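Local coordinates for SusD-like carbohydrate binding protein (Bacteroides vulgatus, PDB 3LEW), which probably binds carbohydrate at the bacterial outer membrane, as other members of the SusD family do, and so probably serves nutrient capture, at residues 43-48 and 125-130; 85-90 and 474-479; 355-358 and 363-366; 359-364 and 385-390. One frame throughout, in Å; residues are numbered along the deposited sequence. Where two conformers were deposited one is given.

How the interactions relate
Interactions 1 and 2 belong to one neighbourhood, their centres about 14 Å apart, and helix 81-103 joins them: Leu-89 CD1 of interaction 2 lies 3.6 Å from Tyr-45 N of interaction 1. Interactions 3 and 4 form a second neighbourhood, with centres about 6 Å apart. They share Pro-363 and Asp-364, and a probable hydrogen bond of 2.9 Å from Asp-362 N to Lys-357 O closes the turn between them. The two groups are well separated, the centres of interactions 2 and 3 being about 39 Å apart. A pentaethylene glycol, probably from the crystallisation liquor, lies about 3 Å from the Glu-476 side chain; one is also about 5 Å from that of Asp-364.

Interaction 1: residues 43-48 and 125-130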
# COMPACT_ATOMS: atom_id res chain seq x y z
N PRO A 43 -0.42 -9.78 9.48
CA PRO A 43 0.13 -10.85 8.59
C PRO A 43 1.12 -10.33 7.58
O PRO A 43 0.76 -10.01 6.46
CB PRO A 43 -1.15 -11.45 7.95
CG PRO A 43 -2.31 -10.86 8.75
CD PRO A 43 -1.84 -9.53 9.22
N GLY A 44 2.39 -10.17 7.98
CA GLY A 44 3.40 -9.65 7.06
C GLY A 44 3.24 -8.22 6.60
O GLY A 44 2.50 -7.42 7.23
N TYR A 45 3.94 -7.87 5.52
CA TYR A 45 3.92 -6.50 5.00
C TYR A 45 2.53 -5.95 4.68
O TYR A 45 2.27 -4.72 4.79
CB TYR A 45 4.80 -6.38 3.76
CG TYR A 45 4.82 -5.01 3.13
CD1 TYR A 45 5.62 -4.01 3.65
CD2 TYR A 45 4.10 -4.74 1.98
CE1 TYR A 45 5.67 -2.76 3.06
CE2 TYR A 45 4.14 -3.51 1.41
CZ TYR A 45 4.92 -2.53 1.94
OH TYR A 45 5.00 -1.27 1.37
N GLY A 46 1.64 -6.83 4.23
CA GLY A 46 0.26 -6.43 4.02
C GLY A 46 -0.45 -5.82 5.22
O GLY A 46 -1.38 -5.04 5.04
N ALA A 47 -0.06 -6.19 6.44
CA ALA A 47 -0.54 -5.50 7.61
C ALA A 47 -0.36 -3.98 7.56
O ALA A 47 -1.25 -3.23 8.02
CB ALA A 47 0.06 -6.09 8.93
N MSE A 48 0.78 -3.50 7.06
CA MSE A 48 0.94 -2.06 6.92
C MSE A 48 0.00 -1.47 5.84
O MSE A 48 -0.58 -0.41 6.05
CB MSE A 48 2.40 -1.71 6.64
CG MSE A 48 3.29 -1.84 7.92
SE MSE A 48 4.09 -3.58 8.05
CE MSE A 48 5.33 -3.42 6.83
N ARG A 125 15.69 -3.37 -1.89
CA ARG A 125 16.18 -2.43 -0.88
C ARG A 125 15.56 -1.04 -1.10
O ARG A 125 15.07 -0.37 -0.14
CB ARG A 125 17.69 -2.36 -0.87
CG ARG A 125 18.23 -1.57 0.30
CD ARG A 125 19.76 -1.55 0.32
NE ARG A 125 20.34 -0.61 -0.64
CZ ARG A 125 21.66 -0.50 -0.89
NH1 ARG A 125 22.54 -1.30 -0.30
NH2 ARG A 125 22.11 0.39 -1.75
N GLY A 126 15.54 -0.59 -2.35
CA GLY A 126 14.91 0.68 -2.68
C GLY A 126 13.44 0.75 -2.30
O GLY A 126 12.94 1.79 -1.80
N PHE A 127 12.72 -0.34 -2.53
CA PHE A 127 11.31 -0.45 -2.14
C PHE A 127 11.11 -0.29 -0.63
O PHE A 127 10.15 0.36 -0.20
CB PHE A 127 10.74 -1.79 -2.59
CG PHE A 127 9.31 -2.05 -2.14
CD1 PHE A 127 8.24 -1.42 -2.75
CD2 PHE A 127 9.03 -2.94 -1.15
CE1 PHE A 127 6.91 -1.66 -2.37
CE2 PHE A 127 7.71 -3.17 -0.77
CZ PHE A 127 6.68 -2.55 -1.39
N LEU A 128 12.02 -0.86 0.15
CA LEU A 128 11.92 -0.81 1.60
C LEU A 128 12.29 0.60 2.10
O LEU A 128 11.65 1.14 3.01
CB LEU A 128 12.72 -1.91 2.28
CG LEU A 128 12.17 -3.33 1.99
CD1 LEU A 128 13.20 -4.42 2.46
CD2 LEU A 128 10.74 -3.51 2.55
N TYR A 129 13.26 1.25 1.47
CA TYR A 129 13.52 2.69 1.82
C TYR A 129 12.34 3.59 1.40
O TYR A 129 12.05 4.61 2.05
CB TYR A 129 14.85 3.20 1.29
CG TYR A 129 16.02 2.70 2.11
CD1 TYR A 129 16.11 2.97 3.47
CD2 TYR A 129 17.02 1.89 1.54
CE1 TYR A 129 17.14 2.47 4.25
CE2 TYR A 129 18.08 1.40 2.32
CZ TYR A 129 18.12 1.67 3.69
OH TYR A 129 19.13 1.17 4.50
N LEU A 130 11.63 3.24 0.32
CA LEU A 130 10.41 3.97 -0.06
C LEU A 130 9.34 3.85 1.03
O LEU A 130 8.65 4.81 1.38
CB LEU A 130 9.85 3.50 -1.39
CG LEU A 130 8.52 4.08 -1.86
CD1 LEU A 130 8.67 5.61 -1.99
CD2 LEU A 130 8.08 3.48 -3.20
O HOH W 1 7.36 0.50 0.03
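A water joins Tyr-45 to Phe-127, both of them buried: it donates to Phe-127 O at 2.8 Å and lies 3.2 Å from Tyr-45 OH in a longer hydrogen bond. The same water sits above one face of the Phe-127 ring, displaced toward the rim. The two side chains approach from opposite directions, Tyr-45 from the segment that leads into helix 46-54 and Phe-127 from helix 111-135. In each the ring carbon CG lies anti to the backbone N, which sends both rings into the space between the backbones, and the CZ-OH part of Tyr-45 comes against CZ and CE2 of Phe-127. Phe-127 CZ is 3.5 Å from Tyr-45 OH and 3.8 Å from Tyr-45 CZ. With planes inclined at 56° and centroids 5.5 Å apart, the rings form an oblique aromatic pair. Beyond this contact Phe-127 meets Trp-256 edge-to-face and touches Arg-211 of helix 202-215, which places the pair in the buried interior between helices and strand 254-258. Putting a phenylalanine at Tyr-45 would keep the ring but would probably leave the water without its phenolic partner, held less firmly to Phe-127 O. The division of labour explains the residue types: phenylalanine supplies a purely apolar ring, whereas tyrosine adds a hydroxyl beyond its ring, which reaches the water. The contact thus combines apolar ring packing with one water that links a phenol to a backbone carbonyl in the interior.

Interaction 2: residues 85-90 and 474-479; sequences LSWLLA and DSEELA
Trp-87 and Glu-476 both leave their helices with CG anti to the backbone N, and Glu-476 then bends at chi2 (80°), a kink that turns its carboxylate to the indole edge. Trp-87 NE1 donates to Glu-476 OE1 at 3.2 Å, with an N-H...O angle of 152°. The acceptor lies close to the indole plane, where the N-H points, yet the nitrogen stands well above the carboxylate plane (53° out of it). The bond is therefore well aimed from the donor and oblique at the acceptor. Alongside it the bent glutamate chain packs near the six-membered ring, Glu-476 CG lying 3.8 Å from Trp-87 CZ2. The other oxygen, Glu-476 OE2, accepts from Asn-480 ND2 and is also hydrogen-bonded to a pentaethylene glycol, probably from the crystallisation liquor. A phenylalanine in place of Trp-87 would lack the indole N-H and is likely to leave Glu-476 OE1 without this donor and the carboxylate freer to turn. Tryptophan suits the site because, itself buried, it spans the distance from helix 81-103 and still carries a donor at its rim. A neutral N-H thus meets a probably charged carboxylate, a charge-assisted hydrogen bond rather than a salt bridge, tying short helix 474-479 to helix 81-103.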
# COMPACT_ATOMS: atom_id res chain seq x y z
N LEU A 85 6.19 -4.37 13.73
CA LEU A 85 6.49 -5.24 12.62
C LEU A 85 7.06 -4.47 11.43
O LEU A 85 7.96 -4.97 10.74
CB LEU A 85 5.21 -5.94 12.16
CG LEU A 85 5.42 -6.97 11.05
CD1 LEU A 85 6.42 -8.11 11.45
CD2 LEU A 85 4.07 -7.56 10.60
N SER A 86 6.59 -3.24 11.23
CA SER A 86 7.07 -2.42 10.13
C SER A 86 8.58 -2.25 10.20
O SER A 86 9.33 -2.48 9.22
CB SER A 86 6.36 -1.06 10.15
OG SER A 86 6.85 -0.21 9.14
N TRP A 87 9.03 -1.85 11.38
CA TRP A 87 10.46 -1.61 11.61
C TRP A 87 11.29 -2.88 11.42
O TRP A 87 12.36 -2.87 10.77
CB TRP A 87 10.67 -1.08 13.03
CG TRP A 87 12.02 -0.40 13.24
CD1 TRP A 87 13.06 -0.89 13.91
CD2 TRP A 87 12.41 0.90 12.77
NE1 TRP A 87 14.13 0.00 13.90
CE2 TRP A 87 13.75 1.11 13.20
CE3 TRP A 87 11.79 1.89 12.01
CZ2 TRP A 87 14.45 2.30 12.92
CZ3 TRP A 87 12.47 3.08 11.74
CH2 TRP A 87 13.82 3.25 12.17
N LEU A 88 10.83 -3.98 12.01
CA LEU A 88 11.55 -5.24 11.94
C LEU A 88 11.64 -5.77 10.52
O LEU A 88 12.71 -6.20 10.08
CB LEU A 88 10.89 -6.26 12.88
CG LEU A 88 11.19 -7.76 12.79
CD1 LEU A 88 10.42 -8.47 13.87
CD2 LEU A 88 10.78 -8.33 11.47
N LEU A 89 10.53 -5.76 9.80
CA LEU A 89 10.51 -6.29 8.44
C LEU A 89 11.40 -5.43 7.55
O LEU A 89 12.22 -5.99 6.79
CB LEU A 89 9.12 -6.38 7.83
CG LEU A 89 8.13 -7.35 8.47
CD1 LEU A 89 6.78 -7.27 7.73
CD2 LEU A 89 8.70 -8.82 8.57
N ALA A 90 11.26 -4.10 7.64
CA ALA A 90 12.05 -3.21 6.79
C ALA A 90 13.55 -3.48 6.97
O ALA A 90 14.29 -3.70 6.01
CB ALA A 90 11.73 -1.71 7.08
N ASP A 474 10.57 2.03 20.31
CA ASP A 474 11.19 2.23 21.60
C ASP A 474 12.56 1.52 21.69
O ASP A 474 13.53 2.09 22.26
CB ASP A 474 10.30 1.74 22.74
CG ASP A 474 9.12 2.69 23.03
OD1 ASP A 474 9.11 3.88 22.61
OD2 ASP A 474 8.20 2.23 23.70
N SER A 475 12.63 0.29 21.18
CA SER A 475 13.87 -0.48 21.24
C SER A 475 14.98 0.24 20.50
O SER A 475 16.11 0.33 20.99
CB SER A 475 13.69 -1.91 20.70
OG SER A 475 14.90 -2.65 20.88
N GLU A 476 14.66 0.78 19.32
CA GLU A 476 15.66 1.52 18.55
C GLU A 476 16.13 2.77 19.29
O GLU A 476 17.29 3.10 19.30
CB GLU A 476 15.11 1.91 17.17
CG GLU A 476 16.09 2.69 16.30
CD GLU A 476 17.11 1.81 15.59
OE1 GLU A 476 16.85 0.58 15.44
OE2 GLU A 476 18.13 2.40 15.13
N GLU A 477 15.19 3.48 19.93
CA GLU A 477 15.59 4.68 20.73
C GLU A 477 16.53 4.37 21.88
O GLU A 477 17.37 5.20 22.26
CB GLU A 477 14.35 5.42 21.21
CG GLU A 477 13.65 6.12 20.04
CD GLU A 477 12.56 7.09 20.47
OE1 GLU A 477 12.01 6.94 21.57
OE2 GLU A 477 12.21 7.96 19.67
N LEU A 478 16.42 3.17 22.43
CA LEU A 478 17.34 2.75 23.48
C LEU A 478 18.66 2.30 22.92
O LEU A 478 19.70 2.71 23.40
CB LEU A 478 16.74 1.61 24.31
CG LEU A 478 15.63 1.96 25.27
CD1 LEU A 478 15.19 0.69 25.99
CD2 LEU A 478 16.12 3.05 26.31
N ALA A 479 18.61 1.44 21.93
CA ALA A 479 19.80 0.79 21.41
C ALA A 479 20.67 1.70 20.58
O ALA A 479 21.89 1.56 20.56
CB ALA A 479 19.40 -0.45 20.57

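Interaction 3: residues 355-358 and 363-366; sequences EAKA and PDAI
A helical hairpin brings these residues together: helix 346-359 ends, a tight turn follows, and helix 365-376 starts back beside it, an arrangement consistent with the TPR relationship of the SusD family. Lys-357 and Ala-365 mark the closest approach of the two backbones, with CA atoms 5.0 Å apart. So short a spacing suits alanine: its methyl, Ala-365 CB, lies 3.7 Å from Lys-357 CB, and the same carbon is 3.7 Å from Ala-358 N. Toward helix 387-401, Ala-358 adds another small side chain, its CB 4.4 Å from Ala-365 CB, with Leu-390 and Leu-391 of that helix against it. Lysine suits its place for a different reason. With CG anti to the carbonyl carbon (chi1 -74°) and the chain extended beyond, it runs beside Asp-364 in the same direction and carries its charge past the methyl contact. The ammonium also meets Asp-227 OD1 in a salt bridge and Asn-353 OD1, while Asp-364 OD2 has Lys-368 as a second cationic partner, so charges on both sides are shared within a small network. At its centre Lys-357 NZ forms a salt bridge with Asp-364 OD2, donating at 2.7 Å to the oxygen's anti lone pair, the one turned away from OD1.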
# COMPACT_ATOMS: atom_id res chain seq x y z
N GLU A 355 -0.81 12.19 -12.58
CA GLU A 355 -0.46 13.15 -11.54
C GLU A 355 0.87 13.88 -11.80
O GLU A 355 0.98 15.10 -11.61
CB GLU A 355 -0.44 12.44 -10.16
CG GLU A 355 -0.24 13.43 -9.04
CD GLU A 355 -0.37 12.83 -7.63
OE1 GLU A 355 -0.94 11.71 -7.47
OE2 GLU A 355 0.06 13.55 -6.67
N ALA A 356 1.90 13.14 -12.23
CA ALA A 356 3.17 13.75 -12.56
C ALA A 356 2.96 14.78 -13.68
O ALA A 356 3.44 15.91 -13.61
CB ALA A 356 4.16 12.68 -13.00
N LYS A 357 2.20 14.39 -14.69
CA LYS A 357 1.91 15.32 -15.79
C LYS A 357 1.12 16.60 -15.33
O LYS A 357 1.37 17.70 -15.85
CB LYS A 357 1.22 14.59 -16.94
CG LYS A 357 2.20 13.71 -17.72
CD LYS A 357 1.51 12.79 -18.70
CE LYS A 357 2.56 12.06 -19.57
NZ LYS A 357 1.89 10.99 -20.43
N ALA A 358 0.21 16.45 -14.39
CA ALA A 358 -0.56 17.59 -13.84
C ALA A 358 0.39 18.58 -13.18
O ALA A 358 0.32 19.77 -13.43
CB ALA A 358 -1.63 17.12 -12.85
N PRO A 363 -0.57 18.70 -20.82
CA PRO A 363 -2.00 18.43 -21.14
C PRO A 363 -2.39 16.98 -21.23
O PRO A 363 -3.59 16.66 -21.09
CB PRO A 363 -2.17 19.09 -22.52
CG PRO A 363 -1.05 20.01 -22.67
CD PRO A 363 0.08 19.49 -21.87
N ASP A 364 -1.43 16.08 -21.44
CA ASP A 364 -1.74 14.65 -21.55
C ASP A 364 -2.24 14.02 -20.24
O ASP A 364 -2.80 12.94 -20.27
CB ASP A 364 -0.53 13.85 -22.10
CG ASP A 364 -0.91 12.44 -22.53
OD1 ASP A 364 -1.79 12.32 -23.43
OD2 ASP A 364 -0.33 11.45 -21.97
N ALA A 365 -2.09 14.71 -19.10
CA ALA A 365 -2.57 14.22 -17.82
C ALA A 365 -4.02 13.76 -17.90
O ALA A 365 -4.38 12.70 -17.41
CB ALA A 365 -2.42 15.27 -16.73
N ILE A 366 -4.86 14.58 -18.50
CA ILE A 366 -6.28 14.29 -18.51
C ILE A 366 -6.58 13.06 -19.36
O ILE A 366 -7.57 12.37 -19.11
CB ILE A 366 -7.10 15.49 -18.97
CG1 ILE A 366 -8.57 15.28 -18.62
CG2 ILE A 366 -6.84 15.78 -20.43
CD1 ILE A 366 -9.48 16.34 -19.12

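Interaction 4: residues 359-364 and 385-390; sequences HLNDPD and LSQQDL
Gln-387 and Asn-361 meet where a Schellman motif at the end of helix 346-359 faces the first turn of helix 387-401. The firmer part of the contact is the bond to the helix end. Gln-387, with CG anti to the backbone N and an extended chain beyond, reaches over to it, and its NE2 donates to Ala-358 O. His-359 O lies 3.3 Å from Gln-387 NE2, but the angle is too poor for a hydrogen bond. A glutamine fits here because its long arm brings an N-H donor to a carbonyl of the last helical turn, that of Ala-358. Leu-390 also packs on Ala-365, and His-359 turns the other way to stack on Trp-219.

The solvent side is looser. Asn-361 is exposed; its OD1 comes within 2.9 Å of Gln-387 NE2, yet the angle again rules out a hydrogen bond, and the side chains cross at about a right angle, their amide planes 37° apart. Asparagine suits this position because it tolerates the positive phi (57°) that ends the helix. Small polar side chains accept backbone N-H groups ahead of the next two helices. Ser-386, the N-cap of helix 387-401, accepts from Asp-389 N at its OG, 3.0 Å away. Asp-362, ahead of Pro-363, forms an Asx turn: its OD1 accepts from Asp-364 N at 2.9 Å, the nitrogen standing above the carboxylate plane.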
# COMPACT_ATOMS: atom_id res chain seq x y z
N HIS A 359 1.35 18.08 -12.41
CA HIS A 359 2.38 18.93 -11.80
C HIS A 359 3.29 19.61 -12.81
O HIS A 359 3.77 20.70 -12.56
CB HIS A 359 3.24 18.15 -10.79
CG HIS A 359 2.57 17.98 -9.46
ND1 HIS A 359 2.43 19.04 -8.58
CD2 HIS A 359 1.95 16.93 -8.90
CE1 HIS A 359 1.78 18.62 -7.51
NE2 HIS A 359 1.46 17.35 -7.68
N LEU A 360 3.52 18.95 -13.94
CA LEU A 360 4.34 19.49 -15.02
C LEU A 360 3.56 20.38 -16.01
O LEU A 360 4.13 20.90 -16.96
CB LEU A 360 4.97 18.34 -15.79
CG LEU A 360 6.03 17.52 -15.02
CD1 LEU A 360 6.44 16.30 -15.83
CD2 LEU A 360 7.25 18.38 -14.74
N ASN A 361 2.25 20.51 -15.79
CA ASN A 361 1.36 21.19 -16.72
C ASN A 361 1.35 20.64 -18.13
O ASN A 361 1.20 21.38 -19.11
CB ASN A 361 1.58 22.69 -16.66
CG ASN A 361 0.58 23.31 -15.74
OD1 ASN A 361 0.87 23.54 -14.56
ND2 ASN A 361 -0.65 23.51 -16.24
N ASP A 362 1.50 19.33 -18.19
CA ASP A 362 1.46 18.56 -19.44
C ASP A 362 -0.01 18.19 -19.73
O ASP A 362 -0.63 17.45 -18.95
CB ASP A 362 2.33 17.32 -19.29
CG ASP A 362 2.38 16.45 -20.54
OD1 ASP A 362 1.45 16.53 -21.37
OD2 ASP A 362 3.30 15.61 -20.63
N PRO A 363 -0.57 18.70 -20.82
CA PRO A 363 -2.00 18.43 -21.14
C PRO A 363 -2.39 16.98 -21.23
O PRO A 363 -3.59 16.66 -21.09
CB PRO A 363 -2.17 19.09 -22.52
CG PRO A 363 -1.05 20.01 -22.67
CD PRO A 363 0.08 19.49 -21.87
N ASP A 364 -1.43 16.08 -21.44
CA ASP A 364 -1.74 14.65 -21.55
C ASP A 364 -2.24 14.02 -20.24
O ASP A 364 -2.80 12.94 -20.27
CB ASP A 364 -0.53 13.85 -22.10
CG ASP A 364 -0.91 12.44 -22.53
OD1 ASP A 364 -1.79 12.32 -23.43
OD2 ASP A 364 -0.33 11.45 -21.97
N LEU A 385 -9.66 21.80 -16.08
CA LEU A 385 -9.58 22.17 -14.70
C LEU A 385 -8.28 22.94 -14.43
O LEU A 385 -7.29 22.77 -15.15
CB LEU A 385 -9.63 20.88 -13.86
CG LEU A 385 -10.87 20.06 -14.11
CD1 LEU A 385 -10.74 18.66 -13.46
CD2 LEU A 385 -12.08 20.85 -13.56
N SER A 386 -8.28 23.77 -13.40
CA SER A 386 -7.03 24.32 -12.89
C SER A 386 -6.13 23.14 -12.51
O SER A 386 -6.63 22.01 -12.28
CB SER A 386 -7.29 25.18 -11.66
OG SER A 386 -7.76 24.40 -10.58
N GLN A 387 -4.83 23.40 -12.45
CA GLN A 387 -3.86 22.38 -12.02
C GLN A 387 -4.32 21.84 -10.65
O GLN A 387 -4.35 20.61 -10.47
CB GLN A 387 -2.44 22.97 -11.95
CG GLN A 387 -1.38 21.99 -11.46
CD GLN A 387 -0.04 22.65 -11.11
OE1 GLN A 387 0.04 23.44 -10.17
NE2 GLN A 387 1.00 22.35 -11.87
N GLN A 388 -4.72 22.72 -9.73
CA GLN A 388 -5.13 22.24 -8.40
C GLN A 388 -6.38 21.35 -8.45
O GLN A 388 -6.42 20.32 -7.78
CB GLN A 388 -5.36 23.39 -7.41
CG GLN A 388 -5.59 22.94 -5.95
CD GLN A 388 -4.44 22.08 -5.34
OE1 GLN A 388 -3.25 22.23 -5.69
NE2 GLN A 388 -4.82 21.14 -4.44
N ASP A 389 -7.39 21.74 -9.23
CA ASP A 389 -8.62 20.93 -9.35
C ASP A 389 -8.37 19.61 -10.10
O ASP A 389 -8.99 18.61 -9.78
CB ASP A 389 -9.75 21.70 -10.06
CG ASP A 389 -10.39 22.77 -9.18
OD1 ASP A 389 -10.18 22.76 -7.94
OD2 ASP A 389 -11.10 23.62 -9.75
N LEU A 390 -7.45 19.63 -11.06
CA LEU A 390 -7.05 18.39 -11.77
C LEU A 390 -6.36 17.46 -10.80
O LEU A 390 -6.70 16.28 -10.73
CB LEU A 390 -6.13 18.68 -12.95
CG LEU A 390 -5.70 17.42 -13.73
CD1 LEU A 390 -6.90 16.60 -14.25
CD2 LEU A 390 -4.74 17.88 -14.86